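Local coordinates for phycocyanobilin lyase subunit beta (Nostoc sp. PCC 7120, PDB 5N3U) that associates with the CpcE subunit to form a lyase required for attaching the phycocyanobilin chromophore to the phycocyanin alpha subunit, CpcA, at the interface of chains B and A. Coordinates in Å, arbitrary orientation; residue numbers count along the deposited sequence, not the author numbering. Chains: chain A, Phycocyanobilin lyase subunit beta; chain B, Phycocyanobilin lyase subunit alpha.

Contact 1: the interface of chains B and A. Residues chain B 245, 248, 252, 269, 272; chain A 151, 189, 192-193.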
ATOM      1  N   LYS B 245      22.828   1.032   1.602  1.00 27.22           N
ATOM      2  CA  LYS B 245      23.082   2.371   1.184  1.00 25.69           C
ATOM      3  C   LYS B 245      23.939   3.120   2.192  1.00 27.93           C
ATOM      4  O   LYS B 245      24.746   3.957   1.811  1.00 27.02           O
ATOM      5  CB  LYS B 245      21.742   3.113   1.139  1.00 29.57           C
ATOM      6  CG  LYS B 245      21.849   4.552   0.862  1.00 30.65           C
ATOM      7  CD  LYS B 245      20.471   5.156   1.011  1.00 34.27           C
ATOM      8  CE  LYS B 245      20.383   6.485   0.339  1.00 37.84           C
ATOM      9  NZ  LYS B 245      20.858   7.509   1.271  1.00 43.53           N
ATOM     10  N   LEU B 248      27.432   2.050   1.844  1.00 33.26           N
ATOM     11  CA  LEU B 248      27.968   2.574   0.635  1.00 34.11           C
ATOM     12  C   LEU B 248      28.378   3.986   0.814  1.00 34.57           C
ATOM     13  O   LEU B 248      29.471   4.398   0.434  1.00 38.34           O
ATOM     14  CB  LEU B 248      26.898   2.450  -0.509  1.00 32.31           C
ATOM     15  CG  LEU B 248      27.304   3.024  -1.863  1.00 33.07           C
ATOM     16  CD1 LEU B 248      28.663   2.448  -2.253  1.00 34.98           C
ATOM     17  CD2 LEU B 248      26.250   2.671  -2.914  1.00 32.02           C
ATOM     18  N   MET B 252      32.265   5.925   0.436  1.00 58.74           N
ATOM     19  CA  MET B 252      32.527   7.060  -0.448  1.00 61.12           C
ATOM     20  C   MET B 252      33.056   8.194   0.428  1.00 59.69           C
ATOM     21  O   MET B 252      33.740   9.065  -0.094  1.00 64.87           O
ATOM     22  CB  MET B 252      31.248   7.555  -1.160  1.00 63.94           C
ATOM     23  CG  MET B 252      30.467   6.566  -2.023  1.00 64.27           C
ATOM     24  SD  MET B 252      31.205   6.253  -3.642  1.00 70.82           S
ATOM     25  CE  MET B 252      31.671   4.553  -3.499  1.00 57.62           C
ATOM     26  N   MET B 269      27.592  -2.405  -3.765  1.00 30.54           N
ATOM     27  CA  MET B 269      26.667  -2.196  -4.905  1.00 32.00           C
ATOM     28  C   MET B 269      26.228  -3.476  -5.507  1.00 32.17           C
ATOM     29  O   MET B 269      25.066  -3.629  -5.853  1.00 28.14           O
ATOM     30  CB  MET B 269      27.260  -1.269  -5.936  1.00 29.96           C
ATOM     31  CG  MET B 269      27.283   0.115  -5.465  1.00 30.59           C
ATOM     32  SD  MET B 269      27.701   1.505  -6.503  1.00 36.29           S
ATOM     33  CE  MET B 269      29.482   1.248  -6.663  1.00 42.43           C
ATOM     34  N   MET B 272      23.579  -4.817  -3.422  1.00 23.82           N
ATOM     35  CA  MET B 272      22.344  -4.013  -3.558  1.00 26.80           C
ATOM     36  C   MET B 272      21.620  -4.449  -4.826  1.00 28.35           C
ATOM     37  O   MET B 272      20.430  -4.813  -4.788  1.00 25.85           O
ATOM     38  CB  MET B 272      22.663  -2.525  -3.597  1.00 25.64           C
ATOM     39  CG  MET B 272      23.189  -1.964  -2.266  1.00 23.26           C
ATOM     40  SD  MET B 272      23.687  -0.290  -2.288  1.00 27.79           S
ATOM     41  CE  MET B 272      22.076   0.489  -2.323  1.00 31.57           C
TER
ATOM     42  N   TRP A 151      15.091   7.345  -3.976  1.00 28.85           N
ATOM     43  CA  TRP A 151      16.472   7.010  -4.412  1.00 26.77           C
ATOM     44  C   TRP A 151      16.524   5.583  -4.889  1.00 24.60           C
ATOM     45  O   TRP A 151      17.258   5.309  -5.843  1.00 24.25           O
ATOM     46  CB  TRP A 151      17.521   7.239  -3.280  1.00 27.55           C
ATOM     47  CG  TRP A 151      17.420   6.257  -2.240  1.00 27.21           C
ATOM     48  CD1 TRP A 151      16.628   6.296  -1.128  1.00 26.36           C
ATOM     49  CD2 TRP A 151      18.111   5.034  -2.199  1.00 25.69           C
ATOM     50  NE1 TRP A 151      16.745   5.150  -0.440  1.00 28.90           N
ATOM     51  CE2 TRP A 151      17.679   4.357  -1.073  1.00 25.95           C
ATOM     52  CE3 TRP A 151      19.014   4.415  -3.061  1.00 29.46           C
ATOM     53  CZ2 TRP A 151      18.138   3.106  -0.756  1.00 25.55           C
ATOM     54  CZ3 TRP A 151      19.473   3.177  -2.737  1.00 25.98           C
ATOM     55  CH2 TRP A 151      19.049   2.535  -1.604  1.00 26.64           C
ATOM     56  N   ALA A 189      24.738   7.499  -3.046  1.00 36.89           N
ATOM     57  CA  ALA A 189      24.538   6.124  -3.485  1.00 39.20           C
ATOM     58  C   ALA A 189      24.223   5.970  -4.961  1.00 34.40           C
ATOM     59  O   ALA A 189      24.677   5.035  -5.623  1.00 36.76           O
ATOM     60  CB  ALA A 189      23.438   5.488  -2.670  1.00 40.83           C
ATOM     61  N   ALA A 192      27.194   6.974  -7.107  1.00 37.42           N
ATOM     62  CA  ALA A 192      28.137   5.849  -7.146  1.00 35.17           C
ATOM     63  C   ALA A 192      27.733   4.761  -8.078  1.00 35.74           C
ATOM     64  O   ALA A 192      28.568   4.045  -8.680  1.00 34.08           O
ATOM     65  CB  ALA A 192      28.317   5.272  -5.759  1.00 39.04           C
ATOM     66  N   ARG A 193      26.440   4.517  -8.147  1.00 34.19           N
ATOM     67  CA  ARG A 193      25.995   3.430  -8.972  1.00 32.07           C
ATOM     68  C   ARG A 193      26.094   3.875 -10.413  1.00 30.95           C
ATOM     69  O   ARG A 193      26.323   3.070 -11.273  1.00 35.45           O
ATOM     70  CB  ARG A 193      24.569   2.988  -8.611  1.00 31.88           C
ATOM     71  CG  ARG A 193      24.128   1.750  -9.367  1.00 29.58           C
ATOM     72  CD  ARG A 193      24.991   0.571  -8.979  1.00 33.58           C
ATOM     73  NE  ARG A 193      24.692  -0.595  -9.724  1.00 33.25           N
ATOM     74  CZ  ARG A 193      25.025  -0.736 -11.004  1.00 32.37           C
ATOM     75  NH1 ARG A 193      25.594   0.246 -11.688  1.00 38.85           N
ATOM     76  NH2 ARG A 193      24.704  -1.848 -11.635  1.00 30.73           N
TER
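B:Lys245, B:Leu248 and B:Met269 meet the N-terminal ends of two chain A helices, 151-163 and 188-198, from chain B helices 237-250 and 263-273, with B:Leu248 and B:Met269 packing against the backbone of A:Ala189 and A:Ala192, at CA and carbonyl O. The aliphatic stem of B:Lys245 runs over one face of the A:Trp151 indole. Its CD sits over the six-membered ring, 3.7 Å from the ring centroid, and CE moves on to the five-membered ring, so the two methylenes follow the long axis of the ring system in CH-pi contact. CG of the lysine is anti to the backbone N (chi1 174°) and the chain stays extended until a bend at the last torsion, which turns the NZ amine away from the indole. At the far tip of the six-membered ring, B:Met272 crosses at about a right angle and sets its CE methyl 3.7 Å from A:Trp151 CH2. An alanine in place of A:Trp151 would probably leave the lysine methylenes and the methionine methyl without their aromatic partner, opening a gap between the subunits.

Along helix 188-198 the small alanines let chain B come close to the main chain. B:Leu248 brings its CD2 branch to 3.9 Å from A:Ala189 CA. One turn further along that helix, at A:Ala192 and A:Arg193, B:Met269 packs with a bend at its last torsion (chi3 -73°); its SD lies 3.6 Å from A:Arg193 CA and 3.5 Å from the carbonyl O of A:Ala192, a contact of packing. B:Met252, poorly ordered, points its sulfur toward the A:Ala192 methyl. No polar bond crosses this patch; shape and dispersion carry it, with methionine and leucine side chains packed against the helix backbone. The patch is part of the surface through which CpcE and CpcF associate to form the lyase.

Contact 2: the interface of chains B and A. Residues chain B 8-9; chain A 73-76, 79, 105-107.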
ATOM      1  N   GLU B   8      -5.569  -1.532  -3.171  1.00 23.01           N
ATOM      2  CA  GLU B   8      -4.641  -1.713  -2.103  1.00 22.71           C
ATOM      3  C   GLU B   8      -4.162  -0.345  -1.635  1.00 22.71           C
ATOM      4  O   GLU B   8      -3.980  -0.118  -0.452  1.00 25.29           O
ATOM      5  CB  GLU B   8      -3.575  -2.653  -2.788  1.00 27.63           C
ATOM      6  CG  GLU B   8      -2.604  -3.144  -1.934  1.00 24.29           C
ATOM      7  CD  GLU B   8      -1.573  -4.072  -2.576  1.00 23.49           C
ATOM      8  OE1 GLU B   8      -1.226  -4.024  -3.817  1.00 18.09           O
ATOM      9  OE2 GLU B   8      -1.078  -4.847  -1.736  1.00 20.45           O
ATOM     10  N   PHE B   9      -3.881   0.586  -2.544  1.00 23.73           N
ATOM     11  CA  PHE B   9      -3.359   1.877  -2.201  1.00 24.56           C
ATOM     12  C   PHE B   9      -4.382   2.927  -2.749  1.00 25.17           C
ATOM     13  O   PHE B   9      -4.414   3.191  -3.918  1.00 22.75           O
ATOM     14  CB  PHE B   9      -2.036   2.151  -2.906  1.00 30.82           C
ATOM     15  CG  PHE B   9      -1.004   1.042  -2.803  1.00 32.88           C
ATOM     16  CD1 PHE B   9      -0.151   0.957  -1.729  1.00 38.12           C
ATOM     17  CD2 PHE B   9      -0.785   0.145  -3.863  1.00 37.19           C
ATOM     18  CE1 PHE B   9       0.899  -0.032  -1.675  1.00 31.96           C
ATOM     19  CE2 PHE B   9       0.169  -0.843  -3.756  1.00 29.61           C
ATOM     20  CZ  PHE B   9       1.027  -0.901  -2.660  1.00 26.35           C
TER
ATOM     21  N   ASP A  73      -2.890  -8.554  -7.918  1.00 21.63           N
ATOM     22  CA  ASP A  73      -3.067  -7.065  -7.878  1.00 24.38           C
ATOM     23  C   ASP A  73      -3.512  -6.538  -6.563  1.00 26.31           C
ATOM     24  O   ASP A  73      -3.671  -5.362  -6.446  1.00 22.37           O
ATOM     25  CB  ASP A  73      -4.015  -6.604  -8.986  1.00 28.41           C
ATOM     26  CG  ASP A  73      -3.340  -6.715 -10.361  1.00 32.77           C
ATOM     27  OD1 ASP A  73      -2.108  -6.544 -10.388  1.00 38.59           O
ATOM     28  OD2 ASP A  73      -4.005  -7.050 -11.330  1.00 40.43           O
ATOM     29  N   TYR A  74      -3.667  -7.404  -5.566  1.00 20.99           N
ATOM     30  CA  TYR A  74      -4.097  -6.961  -4.256  1.00 22.94           C
ATOM     31  C   TYR A  74      -3.181  -7.307  -3.133  1.00 23.62           C
ATOM     32  O   TYR A  74      -3.588  -7.175  -1.946  1.00 24.43           O
ATOM     33  CB  TYR A  74      -5.481  -7.554  -4.019  1.00 23.45           C
ATOM     34  CG  TYR A  74      -6.384  -7.199  -5.191  1.00 25.66           C
ATOM     35  CD1 TYR A  74      -7.072  -5.990  -5.223  1.00 24.98           C
ATOM     36  CD2 TYR A  74      -6.574  -8.072  -6.241  1.00 28.54           C
ATOM     37  CE1 TYR A  74      -7.882  -5.643  -6.297  1.00 29.81           C
ATOM     38  CE2 TYR A  74      -7.384  -7.733  -7.306  1.00 33.56           C
ATOM     39  CZ  TYR A  74      -8.030  -6.525  -7.304  1.00 32.01           C
ATOM     40  OH  TYR A  74      -8.831  -6.232  -8.331  1.00 43.94           O
ATOM     41  N   ASN A  75      -1.971  -7.766  -3.464  1.00 18.72           N
ATOM     42  CA  ASN A  75      -0.977  -8.075  -2.470  1.00 20.89           C
ATOM     43  C   ASN A  75       0.362  -7.729  -3.066  1.00 18.47           C
ATOM     44  O   ASN A  75       0.896  -8.533  -3.846  1.00 18.34           O
ATOM     45  CB  ASN A  75      -1.100  -9.555  -1.962  1.00 21.25           C
ATOM     46  CG  ASN A  75       0.009  -9.957  -1.016  1.00 24.50           C
ATOM     47  OD1 ASN A  75       1.023  -9.331  -0.903  1.00 22.86           O
ATOM     48  ND2 ASN A  75      -0.169 -11.069  -0.362  1.00 25.75           N
ATOM     49  N   TYR A  76       0.932  -6.583  -2.679  1.00 19.07           N
ATOM     50  CA  TYR A  76       2.160  -6.130  -3.260  1.00 17.88           C
ATOM     51  C   TYR A  76       3.314  -7.101  -2.942  1.00 18.95           C
ATOM     52  O   TYR A  76       4.239  -7.201  -3.739  1.00 18.78           O
ATOM     53  CB  TYR A  76       2.528  -4.697  -2.889  1.00 18.26           C
ATOM     54  CG  TYR A  76       2.904  -4.449  -1.464  1.00 16.76           C
ATOM     55  CD1 TYR A  76       4.158  -4.760  -1.003  1.00 18.61           C
ATOM     56  CD2 TYR A  76       1.961  -3.919  -0.546  1.00 18.93           C
ATOM     57  CE1 TYR A  76       4.517  -4.576   0.347  1.00 19.45           C
ATOM     58  CE2 TYR A  76       2.315  -3.721   0.787  1.00 19.23           C
ATOM     59  CZ  TYR A  76       3.568  -4.100   1.227  1.00 19.04           C
ATOM     60  OH  TYR A  76       3.903  -3.868   2.510  1.00 18.85           O
ATOM     61  N   ARG A  79       3.064  -9.784  -5.456  1.00 18.82           N
ATOM     62  CA  ARG A  79       3.270  -9.240  -6.772  1.00 17.14           C
ATOM     63  C   ARG A  79       4.739  -9.042  -7.085  1.00 17.90           C
ATOM     64  O   ARG A  79       5.170  -9.253  -8.231  1.00 19.29           O
ATOM     65  CB  ARG A  79       2.433  -7.951  -6.906  1.00 17.92           C
ATOM     66  CG  ARG A  79       2.466  -7.345  -8.254  1.00 17.06           C
ATOM     67  CD  ARG A  79       1.281  -6.365  -8.477  1.00 19.30           C
ATOM     68  NE  ARG A  79       1.388  -5.140  -7.689  1.00 17.04           N
ATOM     69  CZ  ARG A  79       0.711  -4.839  -6.558  1.00 18.37           C
ATOM     70  NH1 ARG A  79       0.934  -3.678  -5.980  1.00 17.52           N
ATOM     71  NH2 ARG A  79      -0.147  -5.708  -5.969  1.00 19.04           N
ATOM     72  N   ASP A 105       2.888   1.047 -10.672  1.00 18.43           N
ATOM     73  CA  ASP A 105       2.705   0.434  -9.368  1.00 21.38           C
ATOM     74  C   ASP A 105       3.122   1.384  -8.267  1.00 22.19           C
ATOM     75  O   ASP A 105       3.936   2.268  -8.520  1.00 20.16           O
ATOM     76  CB  ASP A 105       3.527  -0.896  -9.270  1.00 19.58           C
ATOM     77  CG  ASP A 105       2.798  -1.898  -8.356  1.00 24.36           C
ATOM     78  OD1 ASP A 105       2.738  -1.668  -7.131  1.00 22.53           O
ATOM     79  OD2 ASP A 105       2.274  -2.914  -8.871  1.00 24.42           O
ATOM     80  N   PHE A 106       2.533   1.299  -7.082  1.00 18.37           N
ATOM     81  CA  PHE A 106       2.950   2.133  -5.982  1.00 21.22           C
ATOM     82  C   PHE A 106       4.005   1.439  -5.115  1.00 20.80           C
ATOM     83  O   PHE A 106       4.764   2.105  -4.483  1.00 20.48           O
ATOM     84  CB  PHE A 106       1.811   2.525  -5.074  1.00 28.46           C
ATOM     85  CG  PHE A 106       0.969   3.630  -5.604  1.00 35.27           C
ATOM     86  CD1 PHE A 106       1.358   4.980  -5.444  1.00 44.58           C
ATOM     87  CD2 PHE A 106      -0.211   3.351  -6.284  1.00 42.29           C
ATOM     88  CE1 PHE A 106       0.584   6.016  -5.970  1.00 47.44           C
ATOM     89  CE2 PHE A 106      -0.996   4.384  -6.784  1.00 45.10           C
ATOM     90  CZ  PHE A 106      -0.588   5.714  -6.629  1.00 45.50           C
ATOM     91  N   ALA A 107       4.064   0.096  -5.131  1.00 18.71           N
ATOM     92  CA  ALA A 107       4.976  -0.591  -4.252  1.00 20.11           C
ATOM     93  C   ALA A 107       6.419  -0.573  -4.722  1.00 20.45           C
ATOM     94  O   ALA A 107       6.731  -1.107  -5.764  1.00 19.85           O
ATOM     95  CB  ALA A 107       4.528  -2.001  -4.105  1.00 20.51           C
TER
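The irregular N-terminal segment of chain B reaches the start of helix 76-89 of chain A, a helix within the HEAT-repeat region, and places B:Glu8 and B:Phe9 there side by side. B:Glu8 is stretched out, CG anti to the backbone N (chi1 -173°), and its carboxylate splits its work. OE2 accepts the backbone N-H of A:Tyr76 at 2.8 Å on its syn lone pair, capping the first turn of the helix, whose end would probably favour the negative charge. OE1 accepts hydrogen bonds from both terminal nitrogens of A:Arg79, the NH2 pair also a salt bridge: NH2, at 2.9 Å, comes from the syn side, and NH1, at 3.1 Å, nearly in line with the C-O bond. OE1 lies in the guanidinium plane, although the carboxylate itself is turned 67° from it.

A:Asp105 positions that guanidinium from within chain A. Its OD2 receives A:Arg79 NE at 2.7 Å, while OD1 receives NH1 in a nearly straight bond and also the backbone N of A:Ala107, tying the arginine to the loop. The two carboxylates thus hold the guanidinium in a fixed orientation.

B:Phe9 is wedged beside this network. CB of A:Phe106 stands over the centre of its ring, 3.7 Å above the plane, and B:Glu8 CG covers part of the opposite face. At the ring edge A:Arg79 NH1 lies in plane, 3.7 Å from CE2, with the two flat groups nearly perpendicular. The CZ tip reaches A:Tyr76 CD2 and the methyl of A:Ala107. The site thus lies where the loop before helix 76-89 and the loop joining helices 95-104 and 108-118 come together, against the N-terminal arm of chain B.

The C-alpha centres of contact 1 and contact 2 are about 26 Å apart, and the two share no residue or helix. Contact 1 uses the last two helices of chain B and, in chain A, helix 151-163 and the final helix 188-198, whereas contact 2 joins the N-terminal segment of chain B to an earlier part of chain A, so the two ends of CpcE hold CpcF at separate places. Their chemistry also differs: apolar packing in one, charge pairing and an inserted aromatic ring in the other. Together they would probably restrain rotation of the subunits against each other, as suits a lyase formed by association of CpcE with CpcF.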